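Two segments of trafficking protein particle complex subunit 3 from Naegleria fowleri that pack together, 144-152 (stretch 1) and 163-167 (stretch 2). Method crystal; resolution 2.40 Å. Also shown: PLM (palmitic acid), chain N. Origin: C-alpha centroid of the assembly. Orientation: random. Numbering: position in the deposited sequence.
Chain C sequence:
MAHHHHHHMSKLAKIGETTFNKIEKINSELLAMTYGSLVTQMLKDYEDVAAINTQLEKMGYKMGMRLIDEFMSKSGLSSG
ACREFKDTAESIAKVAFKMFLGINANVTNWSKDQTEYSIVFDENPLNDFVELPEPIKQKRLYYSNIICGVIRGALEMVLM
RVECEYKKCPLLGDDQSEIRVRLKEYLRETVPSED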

ATOM      1  N   SER C 144      -6.633  10.517  -3.606  1.00 40.06           N
ATOM      2  CA  SER C 144      -6.681   9.854  -2.305  1.00 38.06           C
ATOM      3  C   SER C 144      -8.086   9.438  -1.880  1.00 40.65           C
ATOM      4  O   SER C 144      -8.332   9.288  -0.678  1.00 41.61           O
ATOM      5  CB  SER C 144      -6.104  10.760  -1.228  1.00 37.37           C
ATOM      6  OG  SER C 144      -4.753  11.017  -1.473  1.00 49.96           O
ATOM      7  N   ASN C 145      -8.988   9.176  -2.834  1.00 35.08           N
ATOM      8  CA  ASN C 145     -10.385   8.938  -2.484  1.00 37.44           C
ATOM      9  C   ASN C 145     -10.568   7.711  -1.605  1.00 49.86           C
ATOM     10  O   ASN C 145     -11.580   7.617  -0.890  1.00 47.34           O
ATOM     11  CB  ASN C 145     -11.236   8.789  -3.739  1.00 38.44           C
ATOM     12  CG  ASN C 145     -12.600   9.450  -3.587  1.00 43.33           C
ATOM     13  OD1 ASN C 145     -12.738  10.414  -2.837  1.00 43.42           O
ATOM     14  ND2 ASN C 145     -13.602   8.960  -4.324  1.00 46.62           N
ATOM     15  N   ILE C 146      -9.592   6.794  -1.606  1.00 42.82           N
ATOM     16  CA  ILE C 146      -9.643   5.635  -0.723  1.00 42.83           C
ATOM     17  C   ILE C 146      -9.870   6.053   0.731  1.00 47.72           C
ATOM     18  O   ILE C 146     -10.429   5.284   1.521  1.00 48.90           O
ATOM     19  CB  ILE C 146      -8.361   4.804  -0.888  1.00 41.69           C
ATOM     20  CG1 ILE C 146      -8.550   3.413  -0.296  1.00 49.76           C
ATOM     21  CG2 ILE C 146      -7.193   5.493  -0.189  1.00 38.54           C
ATOM     22  CD1 ILE C 146      -7.539   2.412  -0.813  1.00 57.03           C
ATOM     23  N   ILE C 147      -9.429   7.260   1.114  1.00 49.54           N
ATOM     24  CA  ILE C 147      -9.624   7.733   2.486  1.00 47.29           C
ATOM     25  C   ILE C 147     -11.108   7.879   2.810  1.00 50.42           C
ATOM     26  O   ILE C 147     -11.552   7.548   3.917  1.00 56.35           O
ATOM     27  CB  ILE C 147      -8.862   9.058   2.722  1.00 46.14           C
ATOM     28  CG1 ILE C 147      -7.351   8.855   2.528  1.00 44.75           C
ATOM     29  CG2 ILE C 147      -9.114   9.601   4.150  1.00 34.34           C
ATOM     30  CD1 ILE C 147      -6.536  10.116   2.730  1.00 40.81           C
ATOM     31  N   CYS C 148     -11.897   8.389   1.866  1.00 48.41           N
ATOM     32  CA  CYS C 148     -13.317   8.569   2.137  1.00 47.28           C
ATOM     33  C   CYS C 148     -14.004   7.238   2.416  1.00 56.70           C
ATOM     34  O   CYS C 148     -14.842   7.138   3.327  1.00 61.30           O
ATOM     35  CB  CYS C 148     -13.988   9.281   0.966  1.00 44.63           C
ATOM     36  SG  CYS C 148     -13.381  10.955   0.735  1.00 51.24           S
ATOM     37  N   GLY C 149     -13.646   6.201   1.655  1.00 50.33           N
ATOM     38  CA  GLY C 149     -14.251   4.895   1.864  1.00 47.04           C
ATOM     39  C   GLY C 149     -13.890   4.303   3.207  1.00 49.91           C
ATOM     40  O   GLY C 149     -14.736   3.699   3.880  1.00 56.14           O
ATOM     41  N   VAL C 150     -12.631   4.474   3.623  1.00 46.91           N
ATOM     42  CA  VAL C 150     -12.213   3.981   4.935  1.00 51.00           C
ATOM     43  C   VAL C 150     -13.068   4.597   6.034  1.00 47.87           C
ATOM     44  O   VAL C 150     -13.495   3.910   6.969  1.00 46.60           O
ATOM     45  CB  VAL C 150     -10.709   4.249   5.141  1.00 44.87           C
ATOM     46  CG1 VAL C 150     -10.255   3.806   6.537  1.00 47.20           C
ATOM     47  CG2 VAL C 150      -9.927   3.467   4.095  1.00 46.01           C
ATOM     48  N   ILE C 151     -13.344   5.900   5.917  1.00 49.02           N
ATOM     49  CA  ILE C 151     -14.159   6.618   6.894  1.00 43.64           C
ATOM     50  C   ILE C 151     -15.578   6.074   6.901  1.00 50.53           C
ATOM     51  O   ILE C 151     -16.144   5.786   7.967  1.00 51.82           O
ATOM     52  CB  ILE C 151     -14.120   8.128   6.593  1.00 47.98           C
ATOM     53  CG1 ILE C 151     -12.725   8.684   6.946  1.00 47.02           C
ATOM     54  CG2 ILE C 151     -15.292   8.879   7.269  1.00 39.23           C
ATOM     55  CD1 ILE C 151     -12.508  10.127   6.566  1.00 41.31           C
ATOM     56  N   ARG C 152     -16.163   5.905   5.712  1.00 52.69           N
ATOM     57  CA  ARG C 152     -17.535   5.415   5.617  1.00 57.55           C
ATOM     58  C   ARG C 152     -17.663   3.991   6.149  1.00 60.43           C
ATOM     59  O   ARG C 152     -18.614   3.674   6.875  1.00 62.73           O
ATOM     60  CB  ARG C 152     -18.025   5.479   4.170  1.00 42.02           C
ATOM     61  CG  ARG C 152     -19.430   4.866   3.972  1.00 46.45           C
ATOM     62  CD  ARG C 152     -19.954   5.180   2.577  1.00 50.18           C
ATOM     63  NE  ARG C 152     -19.258   4.430   1.535  1.00 47.45           N
ATOM     64  CZ  ARG C 152     -19.714   3.298   1.005  1.00 51.59           C
ATOM     65  NH1 ARG C 152     -20.859   2.795   1.416  1.00 48.66           N
ATOM     66  NH2 ARG C 152     -19.036   2.668   0.059  1.00 54.73           N
TER
HETATM   67  C1  PLM N 201     -15.977   6.189  16.908  1.00 58.48           C
HETATM   68  O2  PLM N 201     -16.842   6.926  16.353  1.00 65.25           O
HETATM   69  C2  PLM N 201     -14.443   6.113  16.377  1.00 63.08           C
HETATM   70  C3  PLM N 201     -14.121   6.692  14.983  1.00 70.22           C
HETATM   71  C4  PLM N 201     -13.677   5.643  13.945  1.00 73.94           C
HETATM   72  C5  PLM N 201     -12.246   5.836  13.376  1.00 73.53           C
HETATM   73  C6  PLM N 201     -12.075   5.314  11.928  1.00 75.52           C
HETATM   74  C7  PLM N 201     -10.636   5.398  11.361  1.00 74.48           C
HETATM   75  C8  PLM N 201     -10.533   6.104   9.984  1.00 69.29           C
HETATM   76  C9  PLM N 201      -9.144   5.958   9.317  1.00 69.48           C
HETATM   77  CA  PLM N 201      -8.779   7.090   8.307  1.00 69.24           C
HETATM   78  CB  PLM N 201      -7.414   6.896   7.601  1.00 64.03           C
HETATM   79  CC  PLM N 201      -7.519   6.290   6.178  1.00 65.89           C
HETATM   80  CD  PLM N 201      -6.242   5.552   5.720  1.00 67.31           C
HETATM   81  CE  PLM N 201      -6.067   5.441   4.184  1.00 66.57           C
HETATM   82  CF  PLM N 201      -5.094   4.311   3.766  1.00 64.39           C
HETATM   83  CG  PLM N 201      -4.550   4.439   2.332  1.00 63.23           C
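Stretch 2 (163-167) ECEYK

Stretch 2 is a β-strand throughout, part of a longer one, and it runs nearly antiparallel to the helix of stretch 1: the two N-to-C directions make an angle of 159°, and the axes come within 7.5 Å of each other. The direction sets the order of contacts. As the strand advances from Glu163 to Lys167, its partners step back along stretch 1, from Ile151 through Cys148 to Asn145 and Ser144. The strand's alternation does the sorting, since Cys164 and Tyr166 point their CA-to-CB bonds toward the helix while Glu163 and Glu165 point theirs away.

Glu163, with phi/psi of -112/135°, is extended and partly exposed; its CA-to-CB bond points away and it makes no contact with stretch 1. The first real contact is Cys164, at the tightest point of the register, where its CA lies 5.4 Å from the CA of Cys148. So close an approach suits small side chains. Cys164, in the t rotamer, places its SG 3.9 Å from Cys148 CB and 3.8 Å from Ile151 CG2, so one sulfur packs against residues nearly a turn apart on the helix. Cys164 O also comes within 3.2 Å of Cys148 CB, which brings the strand backbone itself into the packing.

The CA-to-CB bond of Glu165 points away, yet its backbone still takes part: Glu165 C lies 3.8 Å from Cys148 SG. Cys148 SG, on an m rotamer, also lies 3.7 Å from Tyr166 N and 3.8 Å from Tyr166 CD2. Cys148 thus touches three successive strand residues.

Tyr166 is the long reach of the strand. Tyr166 CA is 7.0 Å from the CA of Asn145, a wider gap than at Cys164, and the aromatic side chain bridges it. Cys148 SG sits 4.9 Å from the centroid of the Tyr166 ring in an oblique sulfur-aromatic contact, while Asn145 OD1 approaches the ring edge, 3.7 Å from Tyr166 CD2. Farther out, Tyr166 OH lies 3.5 Å from Ser144 CB and 4.0 Å from Ile147 CD1. No direct hydrogen bond joins the stretches; instead a water O donates to Asn145 OD1 at 2.8 Å and accepts from Tyr166 N at 2.8 Å, linking the strand backbone to stretch 1.

Lys167 ends the segment exposed and out of reach. The rule is economical: small sulfur side chains where the backbones close in, and an aromatic ring where they part. Meanwhile Ile146 and Val150 leave the strand alone and contact the palmitic acid.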

ATOM      1  N   GLU C 163     -22.094   9.802   4.562  1.00 54.85           N
ATOM      2  CA  GLU C 163     -21.564  10.110   3.244  1.00 55.30           C
ATOM      3  C   GLU C 163     -20.298  10.942   3.442  1.00 54.04           C
ATOM      4  O   GLU C 163     -20.266  11.860   4.273  1.00 62.80           O
ATOM      5  CB  GLU C 163     -22.599  10.857   2.400  1.00 66.89           C
ATOM      6  CG  GLU C 163     -23.666   9.939   1.800  1.00 73.41           C
ATOM      7  CD  GLU C 163     -24.793  10.697   1.109  1.00 78.21           C
ATOM      8  OE1 GLU C 163     -25.885  10.126   0.944  1.00 80.22           O
ATOM      9  OE2 GLU C 163     -24.613  11.882   0.780  1.00 83.52           O
ATOM     10  N   CYS C 164     -19.246  10.598   2.716  1.00 50.17           N
ATOM     11  CA  CYS C 164     -17.930  11.196   2.916  1.00 48.08           C
ATOM     12  C   CYS C 164     -17.267  11.402   1.559  1.00 47.98           C
ATOM     13  O   CYS C 164     -17.007  10.424   0.845  1.00 43.11           O
ATOM     14  CB  CYS C 164     -17.070  10.304   3.814  1.00 52.74           C
ATOM     15  SG  CYS C 164     -15.442  10.972   4.115  1.00 58.39           S
ATOM     16  N   GLU C 165     -17.005  12.664   1.199  1.00 46.13           N
ATOM     17  CA  GLU C 165     -16.463  12.989  -0.114  1.00 52.21           C
ATOM     18  C   GLU C 165     -15.388  14.063  -0.021  1.00 58.04           C
ATOM     19  O   GLU C 165     -15.380  14.895   0.894  1.00 52.94           O
ATOM     20  CB  GLU C 165     -17.547  13.458  -1.093  1.00 56.28           C
ATOM     21  CG  GLU C 165     -18.319  14.694  -0.623  1.00 73.88           C
ATOM     22  CD  GLU C 165     -19.540  14.352   0.235  1.00 89.28           C
ATOM     23  OE1 GLU C 165     -19.942  13.165   0.252  1.00 89.02           O
ATOM     24  OE2 GLU C 165     -20.110  15.268   0.885  1.00 95.73           O
ATOM     25  N   TYR C 166     -14.471  14.017  -0.986  1.00 64.29           N
ATOM     26  CA  TYR C 166     -13.450  15.044  -1.126  1.00 58.67           C
ATOM     27  C   TYR C 166     -14.074  16.319  -1.688  1.00 56.20           C
ATOM     28  O   TYR C 166     -14.937  16.277  -2.569  1.00 52.30           O
ATOM     29  CB  TYR C 166     -12.328  14.560  -2.056  1.00 54.02           C
ATOM     30  CG  TYR C 166     -11.019  14.258  -1.356  1.00 46.24           C
ATOM     31  CD1 TYR C 166     -10.134  15.287  -1.011  1.00 47.26           C
ATOM     32  CD2 TYR C 166     -10.662  12.939  -1.046  1.00 45.56           C
ATOM     33  CE1 TYR C 166      -8.929  15.021  -0.356  1.00 37.74           C
ATOM     34  CE2 TYR C 166      -9.458  12.646  -0.389  1.00 40.31           C
ATOM     35  CZ  TYR C 166      -8.603  13.689  -0.053  1.00 42.69           C
ATOM     36  OH  TYR C 166      -7.428  13.389   0.579  1.00 50.41           O
ATOM     37  N   LYS C 167     -13.646  17.455  -1.165  1.00 52.55           N
ATOM     38  CA  LYS C 167     -14.057  18.741  -1.700  1.00 58.64           C
ATOM     39  C   LYS C 167     -12.900  19.567  -2.238  1.00 59.05           C
ATOM     40  O   LYS C 167     -13.085  20.304  -3.208  1.00 58.94           O
ATOM     41  CB  LYS C 167     -14.811  19.545  -0.626  1.00 67.15           C
ATOM     42  CG  LYS C 167     -16.002  18.796  -0.026  1.00 64.77           C
ATOM     43  CD  LYS C 167     -17.334  19.241  -0.625  1.00 73.78           C
ATOM     44  CE  LYS C 167     -17.880  18.228  -1.635  1.00 79.78           C
ATOM     45  NZ  LYS C 167     -19.232  18.613  -2.145  1.00 85.86           N
TER
HETATM   46  O   HOH W   1     -15.055  12.063  -2.927  1.00 42.44           O